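Local structure of BH0236 protein (Bacillus halodurans, 5T7A) at residues Val47-Phe51 and Leu96-Tyr102. The protein contains a family 56 carbohydrate-binding module that probably recognises beta-1,3-glucan and aids its hydrolysis. Numbering follows the deposited sequence. Where two conformers were deposited one is given.
Sequences VTIFF and LEYSFTY. With EDO (1,2-ethanediol), chain E.
Phe51 CD1 sits over one face of the Phe100 ring, with the two rings set obliquely. It lies 3.5 Å from Phe100 CG, offset toward the rim, and the two planes meet at 46°. Phe51 CG is anti to the backbone N (chi1 -174°), which sends the far end of the ring on to Tyr102. There Phe51 CZ sits over a face of Tyr102, 3.5 Å from Tyr102 CD1. The three rings form an aromatic cluster. Tyr35 stacks on Phe51, and the hydroxyl of Tyr102 is hydrogen-bonded to Asp34.

Ile49 touches with both branches. Its CG2 meets the edge of the Phe100 ring, 3.5 Å from Phe100 CZ, and lies 3.9 Å from Tyr98 CD2. Its CD1 meets Leu96 tip to tip, 4.1 Å from Leu96 CD2. Val47 adds a looser apolar contact to the same leucine. Every touching residue is buried, and no hydrogen bond joins 47-51 to 96-102.

On the outer side, Glu97 OE2 accepts a hydrogen bond from ethanediol O2 (2.8 Å), a molecule probably left from crystallisation, which also bonds to Lys65 NZ.

The axes of segments 47-51 and 96-102 pass 9.4 Å apart at 34°. Apolar side chains packed between two layers of strands, without hydrogen bonds between them, are characteristic of a beta-sandwich core, here that of the carbohydrate-binding module.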
ATOM      1  N   VAL A  47       0.030  -3.405 -10.537  1.00 10.14           N
ATOM      2  CA  VAL A  47       0.930  -3.710  -9.403  1.00  9.66           C
ATOM      3  C   VAL A  47       0.032  -3.897  -8.246  1.00  9.80           C
ATOM      4  O   VAL A  47      -1.144  -3.420  -8.230  1.00 10.20           O
ATOM      5  CB  VAL A  47       1.974  -2.602  -9.082  1.00 10.06           C
ATOM      6  CG1 VAL A  47       2.759  -2.204 -10.346  1.00 11.21           C
ATOM      7  CG2 VAL A  47       1.332  -1.360  -8.503  1.00 11.54           C
ATOM      8  N   THR A  48       0.556  -4.548  -7.185  1.00  9.53           N
ATOM      9  CA  THR A  48      -0.205  -4.694  -5.947  1.00 10.02           C
ATOM     10  C   THR A  48       0.492  -3.961  -4.826  1.00  9.78           C
ATOM     11  O   THR A  48       1.643  -4.222  -4.538  1.00 10.52           O
ATOM     12  CB  THR A  48      -0.409  -6.157  -5.562  1.00 11.81           C
ATOM     13  OG1 THR A  48      -1.246  -6.774  -6.573  1.00 13.35           O
ATOM     14  CG2 THR A  48      -1.096  -6.262  -4.191  1.00 13.58           C
ATOM     15  N   ILE A  49      -0.218  -3.037  -4.196  1.00  8.78           N
ATOM     16  CA  ILE A  49       0.264  -2.453  -2.914  1.00  8.76           C
ATOM     17  C   ILE A  49      -0.087  -3.431  -1.834  1.00  8.78           C
ATOM     18  O   ILE A  49      -1.266  -3.859  -1.709  1.00  8.36           O
ATOM     19  CB  ILE A  49      -0.405  -1.113  -2.578  1.00  9.02           C
ATOM     20  CG1 ILE A  49      -0.163  -0.082  -3.707  1.00  8.80           C
ATOM     21  CG2 ILE A  49       0.165  -0.539  -1.281  1.00  8.97           C
ATOM     22  CD1 ILE A  49      -0.982   1.178  -3.580  1.00  9.36           C
ATOM     23  N   PHE A  50       0.908  -3.786  -1.005  1.00  7.92           N
ATOM     24  CA  PHE A  50       0.649  -4.735   0.068  1.00  8.45           C
ATOM     25  C   PHE A  50       1.057  -4.127   1.390  1.00  7.78           C
ATOM     26  O   PHE A  50       1.950  -3.311   1.480  1.00  8.18           O
ATOM     27  CB  PHE A  50       1.346  -6.058  -0.115  1.00  7.95           C
ATOM     28  CG  PHE A  50       2.841  -6.028   0.130  1.00  8.16           C
ATOM     29  CD1 PHE A  50       3.704  -5.606  -0.880  1.00  7.95           C
ATOM     30  CD2 PHE A  50       3.382  -6.383   1.358  1.00  8.71           C
ATOM     31  CE1 PHE A  50       5.080  -5.611  -0.678  1.00  8.43           C
ATOM     32  CE2 PHE A  50       4.766  -6.359   1.597  1.00  8.56           C
ATOM     33  CZ  PHE A  50       5.622  -5.989   0.578  1.00  8.07           C
ATOM     34  N   PHE A  51       0.411  -4.616   2.426  1.00  7.34           N
ATOM     35  CA  PHE A  51       0.673  -4.204   3.835  1.00  7.17           C
ATOM     36  C   PHE A  51       0.512  -5.442   4.721  1.00  7.33           C
ATOM     37  O   PHE A  51      -0.557  -6.061   4.771  1.00  8.14           O
ATOM     38  CB  PHE A  51      -0.313  -3.105   4.228  1.00  7.23           C
ATOM     39  CG  PHE A  51      -0.048  -2.492   5.605  1.00  7.53           C
ATOM     40  CD1 PHE A  51       0.759  -1.371   5.715  1.00  7.43           C
ATOM     41  CD2 PHE A  51      -0.564  -3.077   6.759  1.00  7.92           C
ATOM     42  CE1 PHE A  51       1.047  -0.797   6.946  1.00  8.35           C
ATOM     43  CE2 PHE A  51      -0.291  -2.518   7.957  1.00  8.46           C
ATOM     44  CZ  PHE A  51       0.513  -1.418   8.071  1.00  8.29           C
ATOM     45  N   LEU A  96       3.829   6.394  -8.319  1.00 13.39           N
ATOM     46  CA  LEU A  96       2.763   6.058  -7.361  1.00 12.50           C
ATOM     47  C   LEU A  96       3.291   6.391  -5.972  1.00 12.21           C
ATOM     48  O   LEU A  96       4.319   5.901  -5.533  1.00 11.69           O
ATOM     49  CB  LEU A  96       2.418   4.568  -7.494  1.00 13.44           C
ATOM     50  CG  LEU A  96       1.510   4.008  -6.385  1.00 12.19           C
ATOM     51  CD1 LEU A  96       0.111   4.539  -6.550  1.00 13.28           C
ATOM     52  CD2 LEU A  96       1.509   2.496  -6.547  1.00 12.76           C
ATOM     53  N   GLU A  97       2.549   7.250  -5.271  1.00 11.50           N
ATOM     54  CA  GLU A  97       2.855   7.560  -3.878  1.00 11.86           C
ATOM     55  C   GLU A  97       1.742   6.962  -3.034  1.00  9.93           C
ATOM     56  O   GLU A  97       0.579   7.033  -3.403  1.00 10.32           O
ATOM     57  CB  GLU A  97       3.033   9.057  -3.648  1.00 15.23           C
ATOM     58  CG  GLU A  97       4.424   9.541  -4.157  1.00 19.69           C
ATOM     59  CD  GLU A  97       4.544  11.016  -4.011  1.00 21.93           C
ATOM     60  OE1 GLU A  97       3.892  11.705  -4.830  1.00 23.93           O
ATOM     61  OE2 GLU A  97       5.286  11.458  -3.098  1.00 25.38           O
ATOM     62  N   TYR A  98       2.082   6.416  -1.863  1.00  9.09           N
ATOM     63  CA  TYR A  98       1.120   5.650  -1.102  1.00  9.03           C
ATOM     64  C   TYR A  98       1.488   5.684   0.359  1.00  9.22           C
ATOM     65  O   TYR A  98       2.656   5.749   0.738  1.00 10.23           O
ATOM     66  CB  TYR A  98       1.021   4.208  -1.585  1.00  9.65           C
ATOM     67  CG  TYR A  98       2.304   3.421  -1.552  1.00  9.05           C
ATOM     68  CD1 TYR A  98       3.251   3.552  -2.574  1.00  9.14           C
ATOM     69  CD2 TYR A  98       2.570   2.495  -0.557  1.00  8.23           C
ATOM     70  CE1 TYR A  98       4.417   2.850  -2.564  1.00  8.74           C
ATOM     71  CE2 TYR A  98       3.713   1.793  -0.529  1.00  8.24           C
ATOM     72  CZ  TYR A  98       4.647   1.933  -1.504  1.00  8.72           C
ATOM     73  OH  TYR A  98       5.809   1.200  -1.454  1.00  9.62           O
ATOM     74  N   SER A  99       0.440   5.760   1.187  1.00  9.25           N
ATOM     75  CA  SER A  99       0.597   5.725   2.654  0.58  9.01           C
ATOM     76  C   SER A  99      -0.516   4.891   3.213  1.00  8.84           C
ATOM     77  O   SER A  99      -1.452   4.537   2.468  1.00  9.16           O
ATOM     78  CB  SER A  99       0.547   7.098   3.234  0.58  8.88           C
ATOM     79  OG  SER A  99      -0.661   7.757   2.855  0.58  9.04           O
ATOM     80  N   PHE A 100      -0.404   4.523   4.486  1.00  7.63           N
ATOM     81  CA  PHE A 100      -1.383   3.664   5.104  1.00  7.64           C
ATOM     82  C   PHE A 100      -1.931   4.220   6.387  1.00  7.93           C
ATOM     83  O   PHE A 100      -1.203   4.877   7.144  1.00  9.05           O
ATOM     84  CB  PHE A 100      -0.775   2.277   5.413  1.00  7.19           C
ATOM     85  CG  PHE A 100      -0.137   1.628   4.200  1.00  7.35           C
ATOM     86  CD1 PHE A 100      -0.870   0.850   3.344  1.00  7.30           C
ATOM     87  CD2 PHE A 100       1.225   1.831   3.939  1.00  7.37           C
ATOM     88  CE1 PHE A 100      -0.257   0.243   2.228  1.00  7.10           C
ATOM     89  CE2 PHE A 100       1.796   1.260   2.862  1.00  7.43           C
ATOM     90  CZ  PHE A 100       1.083   0.470   1.981  1.00  7.00           C
ATOM     91  N   THR A 101      -3.168   3.821   6.680  1.00  8.22           N
ATOM     92  CA  THR A 101      -3.707   3.999   8.020  1.00  8.88           C
ATOM     93  C   THR A 101      -4.092   2.582   8.455  1.00  8.73           C
ATOM     94  O   THR A 101      -4.939   1.966   7.810  1.00  8.85           O
ATOM     95  CB  THR A 101      -4.895   4.989   8.036  1.00  9.88           C
ATOM     96  OG1 THR A 101      -4.452   6.298   7.659  1.00 10.80           O
ATOM     97  CG2 THR A 101      -5.512   5.044   9.426  1.00 10.05           C
ATOM     98  N   TYR A 102      -3.491   2.117   9.551  1.00  8.46           N
ATOM     99  CA  TYR A 102      -3.693   0.771  10.019  1.00  8.67           C
ATOM    100  C   TYR A 102      -4.106   0.727  11.457  1.00  9.33           C
ATOM    101  O   TYR A 102      -3.666   1.487  12.278  1.00  9.06           O
ATOM    102  CB  TYR A 102      -2.429  -0.073   9.858  1.00  8.37           C
ATOM    103  CG  TYR A 102      -1.229   0.390  10.558  1.00  8.19           C
ATOM    104  CD1 TYR A 102      -0.397   1.364  10.037  1.00  8.19           C
ATOM    105  CD2 TYR A 102      -0.838  -0.234  11.776  1.00  8.94           C
ATOM    106  CE1 TYR A 102       0.753   1.747  10.734  1.00  7.71           C
ATOM    107  CE2 TYR A 102       0.292   0.139  12.446  1.00  8.08           C
ATOM    108  CZ  TYR A 102       1.120   1.116  11.927  1.00  7.92           C
ATOM    109  OH  TYR A 102       2.249   1.510  12.585  1.00  8.48           O
TER
HETATM  110  C1  EDO E1103       2.081  12.850  -1.610  1.00 39.05           C
HETATM  111  O1  EDO E1103       1.406  14.017  -2.046  1.00 37.91           O
HETATM  112  C2  EDO E1103       3.091  13.309  -0.609  1.00 37.49           C
HETATM  113  O2  EDO E1103       4.408  13.228  -1.143  1.00 38.35           O